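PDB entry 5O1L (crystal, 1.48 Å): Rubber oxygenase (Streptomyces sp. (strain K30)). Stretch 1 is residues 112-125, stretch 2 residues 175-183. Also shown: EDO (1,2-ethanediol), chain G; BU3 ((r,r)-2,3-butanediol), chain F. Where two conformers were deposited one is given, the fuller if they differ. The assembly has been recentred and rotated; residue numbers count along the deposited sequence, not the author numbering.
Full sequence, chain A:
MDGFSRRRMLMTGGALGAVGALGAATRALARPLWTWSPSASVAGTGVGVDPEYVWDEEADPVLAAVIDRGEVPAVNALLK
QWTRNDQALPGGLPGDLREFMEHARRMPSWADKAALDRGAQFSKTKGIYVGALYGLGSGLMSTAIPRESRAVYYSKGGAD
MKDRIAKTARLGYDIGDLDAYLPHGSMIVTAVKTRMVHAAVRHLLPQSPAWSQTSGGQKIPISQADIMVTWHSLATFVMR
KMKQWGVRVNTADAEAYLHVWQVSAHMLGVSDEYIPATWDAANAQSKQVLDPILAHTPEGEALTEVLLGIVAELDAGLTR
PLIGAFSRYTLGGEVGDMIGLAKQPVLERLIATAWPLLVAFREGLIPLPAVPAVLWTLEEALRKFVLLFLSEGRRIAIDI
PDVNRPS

Stretch 1 112-125: DKAALDRGAQFSKT
Stretch 2 175-183: IGDLDAYLP

What framework brings the stretches together? Residues 113-125 form a regular helix, phi and psi near -63°/-42°, and Asp 112 (chi1 t) caps its start, with Ala 115 N donating to Asp 112 OD1 at 2.9 Å. Stretch 2 has no regular helix or strand; it passes the helix through two overlapping type I turns, Asp 177 to Ala 180 and Asp 179 to Leu 182. The chains run antiparallel in register: the CA atoms of Ala 120 and Leu 178 lie 4.8 Å apart, those of Leu 116 and Tyr 181 7.3 Å. No direct hydrogen bond crosses the contact, and the two sides together bury 435 Å².

How does the contact begin at Gly 176? With phi/psi of -87°/13°, Gly 176 turns its carbonyl to the helix, and Ser 123 CB (chi1 m) lies 3.7 Å from Gly 176 O. Water 1 links the backbones, donating to Gly 176 O at 2.6 Å and to Ala 120 O at 2.8 Å. A butanediol, probably from the crystallisation liquor, adds a second bridge: BU3 O6 donates to Gly 176 O at 2.6 Å and BU3 O5 to Ser 123 O at 2.9 Å. Gly 176 has no side chain, which leaves room for the diol; an ideal CB would sit 3.0 Å from BU3 C4.

What lets the backbones come closest at Ala 120? The side chain of buried Ala 120 is a single methyl pointing toward stretch 2, so the backbone carbonyls of Asp 177 and Leu 178 can lie against it, Ala 120 CB being 3.6 Å from Asp 177 O and 3.5 Å from Leu 178 O. Asp 177 (-63°/145°, chi1 t) points away and accepts from Asp 179 N at OD2, 3.0 Å, steadying the first turn. Leu 178 (-60°/-26°, chi1 t, chi2 p) has the largest covered area. It sets off sideways, but its end comes nearer the helix, so its branched end packs against the Ala 120 methyl (Leu 178 CD1 to Ala 120 CB, 4.4 Å) and the side chains of Gln 121 (chi1 m, chi2 m) and Lys 124 (chi1 t, chi2 p), with Leu 178 CD1 3.6 Å from Gln 121 NE2 and Leu 178 CD2 3.9 Å from Lys 124 CE.

What closes the contact toward the helix start? Asp 179 (-113°/15°) points away, while Ala 180 (-42°/-53°) takes its place in both turns. Tyr 181 (-109°/16°, chi1 m) points toward the helix, its CB 4.0 Å from CD1 of buried Leu 116 (chi1 m, chi2 t), an apolar pairing; its OH is hydrogen-bonded elsewhere in the structure. Leu 182 (-82°/166°, chi1 m, chi2 t) brings CD2 to 3.3 Å from Asp 117 OD1 and 3.9 Å from Lys 113 NZ. These charged groups satisfy each other through a 2.8 Å salt bridge between Lys 113 NZ and Asp 117 OD2, so the leucine methyl packs beside a paired charge. Pro 183, beyond it, makes no contact with the helix.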

# COMPACT_ATOMS: atom_id res chain seq x y z
N ASP A 112 -4.82 -14.83 12.98
CA ASP A 112 -4.13 -15.32 14.15
C ASP A 112 -3.58 -14.12 14.92
O ASP A 112 -2.66 -13.44 14.46
CB ASP A 112 -3.05 -16.23 13.68
CG ASP A 112 -2.29 -16.89 14.79
OD1 ASP A 112 -1.63 -16.23 15.61
OD2 ASP A 112 -2.36 -18.15 14.87
N LYS A 113 -4.14 -13.86 16.08
CA LYS A 113 -3.82 -12.67 16.87
C LYS A 113 -2.36 -12.65 17.20
O LYS A 113 -1.72 -11.55 17.11
CB LYS A 113 -4.62 -12.67 18.18
CG LYS A 113 -4.18 -11.60 19.22
CD LYS A 113 -4.85 -11.66 20.62
CE LYS A 113 -4.65 -10.34 21.39
NZ LYS A 113 -3.30 -9.73 21.24
N ALA A 114 -1.76 -13.78 17.62
CA ALA A 114 -0.36 -13.81 18.00
C ALA A 114 0.53 -13.41 16.81
O ALA A 114 1.51 -12.67 16.97
CB ALA A 114 0.04 -15.12 18.53
N ALA A 115 0.19 -13.91 15.63
CA ALA A 115 1.00 -13.59 14.47
C ALA A 115 0.84 -12.14 14.09
O ALA A 115 1.78 -11.49 13.65
CB ALA A 115 0.63 -14.46 13.29
N LEU A 116 -0.38 -11.65 14.15
CA LEU A 116 -0.58 -10.24 13.88
C LEU A 116 0.26 -9.36 14.82
O LEU A 116 0.82 -8.38 14.39
CB LEU A 116 -2.05 -9.87 13.92
CG LEU A 116 -2.92 -10.45 12.82
CD1 LEU A 116 -4.40 -10.16 13.18
CD2 LEU A 116 -2.54 -10.04 11.46
N ASP A 117 0.28 -9.72 16.07
CA ASP A 117 1.09 -8.97 17.07
C ASP A 117 2.55 -9.06 16.71
O ASP A 117 3.32 -8.05 16.80
CB ASP A 117 0.88 -9.54 18.46
CG ASP A 117 -0.47 -9.26 19.08
OD1 ASP A 117 -1.30 -8.47 18.57
OD2 ASP A 117 -0.71 -9.86 20.19
N ARG A 118 3.02 -10.26 16.32
CA ARG A 118 4.41 -10.42 15.97
C ARG A 118 4.80 -9.62 14.76
O ARG A 118 5.87 -9.05 14.68
CB ARG A 118 4.73 -11.91 15.81
CG ARG A 118 6.16 -12.14 15.47
CD ARG A 118 6.51 -13.65 15.40
NE ARG A 118 7.93 -13.71 15.46
CZ ARG A 118 8.65 -14.63 16.09
NH1 ARG A 118 8.06 -15.66 16.68
NH2 ARG A 118 9.97 -14.53 16.05
N GLY A 119 3.91 -9.60 13.76
CA GLY A 119 4.17 -8.80 12.59
C GLY A 119 4.22 -7.33 12.81
O GLY A 119 5.03 -6.63 12.20
N ALA A 120 3.35 -6.88 13.73
CA ALA A 120 3.37 -5.45 14.12
C ALA A 120 4.68 -5.13 14.85
O ALA A 120 5.30 -4.10 14.57
CB ALA A 120 2.19 -5.17 15.03
N GLN A 121 5.09 -6.03 15.75
CA GLN A 121 6.37 -5.82 16.44
C GLN A 121 7.55 -5.82 15.49
O GLN A 121 8.46 -4.98 15.59
CB GLN A 121 6.58 -6.82 17.54
CG GLN A 121 5.67 -6.62 18.72
CD GLN A 121 5.94 -5.34 19.55
OE1 GLN A 121 7.02 -4.71 19.52
NE2 GLN A 121 4.94 -4.95 20.28
N PHE A 122 7.54 -6.71 14.51
CA PHE A 122 8.61 -6.75 13.53
C PHE A 122 8.69 -5.46 12.75
O PHE A 122 9.77 -4.90 12.51
CB PHE A 122 8.31 -7.94 12.55
CG PHE A 122 9.14 -7.99 11.32
CD1 PHE A 122 10.50 -8.29 11.36
CD2 PHE A 122 8.58 -7.60 10.11
CE1 PHE A 122 11.21 -8.35 10.20
CE2 PHE A 122 9.35 -7.60 8.94
CZ PHE A 122 10.68 -8.00 9.00
N SER A 123 7.55 -4.95 12.30
CA SER A 123 7.46 -3.72 11.53
C SER A 123 8.04 -2.55 12.31
O SER A 123 8.71 -1.70 11.74
CB SER A 123 6.01 -3.50 11.10
OG SER A 123 5.63 -4.42 10.08
N LYS A 124 7.77 -2.50 13.58
CA LYS A 124 8.36 -1.47 14.45
C LYS A 124 9.84 -1.65 14.60
O LYS A 124 10.59 -0.70 14.40
CB LYS A 124 7.65 -1.53 15.80
CG LYS A 124 8.20 -0.56 16.85
CD LYS A 124 7.66 0.87 16.70
CE LYS A 124 7.89 1.57 18.06
NZ LYS A 124 7.92 3.04 18.00
N THR A 125 10.32 -2.86 14.88
CA THR A 125 11.75 -3.11 15.03
C THR A 125 12.53 -2.71 13.83
O THR A 125 13.61 -2.18 13.90
CB THR A 125 11.96 -4.59 15.32
OG1 THR A 125 11.24 -4.92 16.54
CG2 THR A 125 13.39 -4.96 15.51
N ILE A 175 -1.30 -0.28 7.77
CA ILE A 175 -1.31 -1.72 7.90
C ILE A 175 -0.24 -2.22 8.84
O ILE A 175 -0.43 -3.18 9.57
CB ILE A 175 -1.20 -2.31 6.46
CG1 ILE A 175 -2.53 -2.15 5.72
CG2 ILE A 175 -0.76 -3.78 6.49
CD1 ILE A 175 -2.45 -2.18 4.20
N GLY A 176 0.92 -1.57 8.81
CA GLY A 176 2.05 -1.91 9.66
C GLY A 176 2.07 -1.27 11.00
O GLY A 176 3.05 -1.32 11.69
N ASP A 177 0.97 -0.67 11.39
CA ASP A 177 0.90 0.01 12.67
C ASP A 177 1.09 -0.95 13.82
O ASP A 177 0.63 -2.10 13.83
CB ASP A 177 -0.46 0.73 12.82
CG ASP A 177 -0.53 1.57 14.06
OD1 ASP A 177 0.10 2.66 14.14
OD2 ASP A 177 -1.22 1.16 14.99
N LEU A 178 1.75 -0.47 14.87
CA LEU A 178 2.03 -1.27 16.03
C LEU A 178 0.82 -1.83 16.77
O LEU A 178 0.88 -2.88 17.38
CB LEU A 178 2.91 -0.45 17.01
CG LEU A 178 3.52 -1.18 18.11
CD1 LEU A 178 4.27 -2.48 17.79
CD2 LEU A 178 4.43 -0.15 18.88
N ASP A 179 -0.32 -1.14 16.64
CA ASP A 179 -1.53 -1.55 17.29
C ASP A 179 -2.64 -1.99 16.35
O ASP A 179 -3.83 -2.03 16.70
CB ASP A 179 -2.08 -0.34 18.10
CG ASP A 179 -1.04 0.31 19.00
OD1 ASP A 179 -0.80 -0.34 19.99
OD2 ASP A 179 -0.45 1.29 18.61
N ALA A 180 -2.25 -2.24 15.09
CA ALA A 180 -3.21 -2.30 13.97
C ALA A 180 -4.49 -3.02 14.29
O ALA A 180 -5.59 -2.44 14.05
CB ALA A 180 -2.55 -2.92 12.76
N TYR A 181 -4.44 -4.24 14.78
CA TYR A 181 -5.59 -5.06 14.99
C TYR A 181 -5.95 -5.27 16.45
O TYR A 181 -6.82 -6.09 16.76
CB TYR A 181 -5.47 -6.42 14.22
CG TYR A 181 -5.48 -6.21 12.72
CD1 TYR A 181 -6.66 -5.93 12.09
CD2 TYR A 181 -4.33 -6.21 11.96
CE1 TYR A 181 -6.77 -5.67 10.71
CE2 TYR A 181 -4.43 -5.99 10.54
CZ TYR A 181 -5.67 -5.71 9.96
OH TYR A 181 -5.72 -5.51 8.60
N LEU A 182 -5.41 -4.45 17.33
CA LEU A 182 -5.78 -4.49 18.77
C LEU A 182 -7.05 -3.72 18.99
O LEU A 182 -7.42 -2.90 18.21
CB LEU A 182 -4.61 -3.94 19.56
CG LEU A 182 -3.26 -4.64 19.43
CD1 LEU A 182 -2.20 -3.91 20.26
CD2 LEU A 182 -3.38 -6.13 19.76
N PRO A 183 -7.71 -3.89 20.16
CA PRO A 183 -8.97 -3.17 20.39
C PRO A 183 -8.85 -1.66 20.33
O PRO A 183 -9.73 -1.00 19.79
CB PRO A 183 -9.40 -3.68 21.79
CG PRO A 183 -8.77 -5.04 21.88
CD PRO A 183 -7.43 -4.92 21.20
C1 EDO G . -3.39 -17.50 18.08
O1 EDO G . -3.44 -16.10 18.38
C2 EDO G . -1.98 -18.05 18.28
O2 EDO G . -1.85 -19.33 17.66
O6 BU3 F . 5.37 -0.26 11.01
C3 BU3 F . 5.60 1.04 10.50
C4 BU3 F . 4.95 0.98 9.13
C2 BU3 F . 7.10 1.26 10.47
O5 BU3 F . 7.63 0.97 11.76
C1 BU3 F . 7.49 2.68 10.08
O HOH W 1 4.52 -1.51 13.88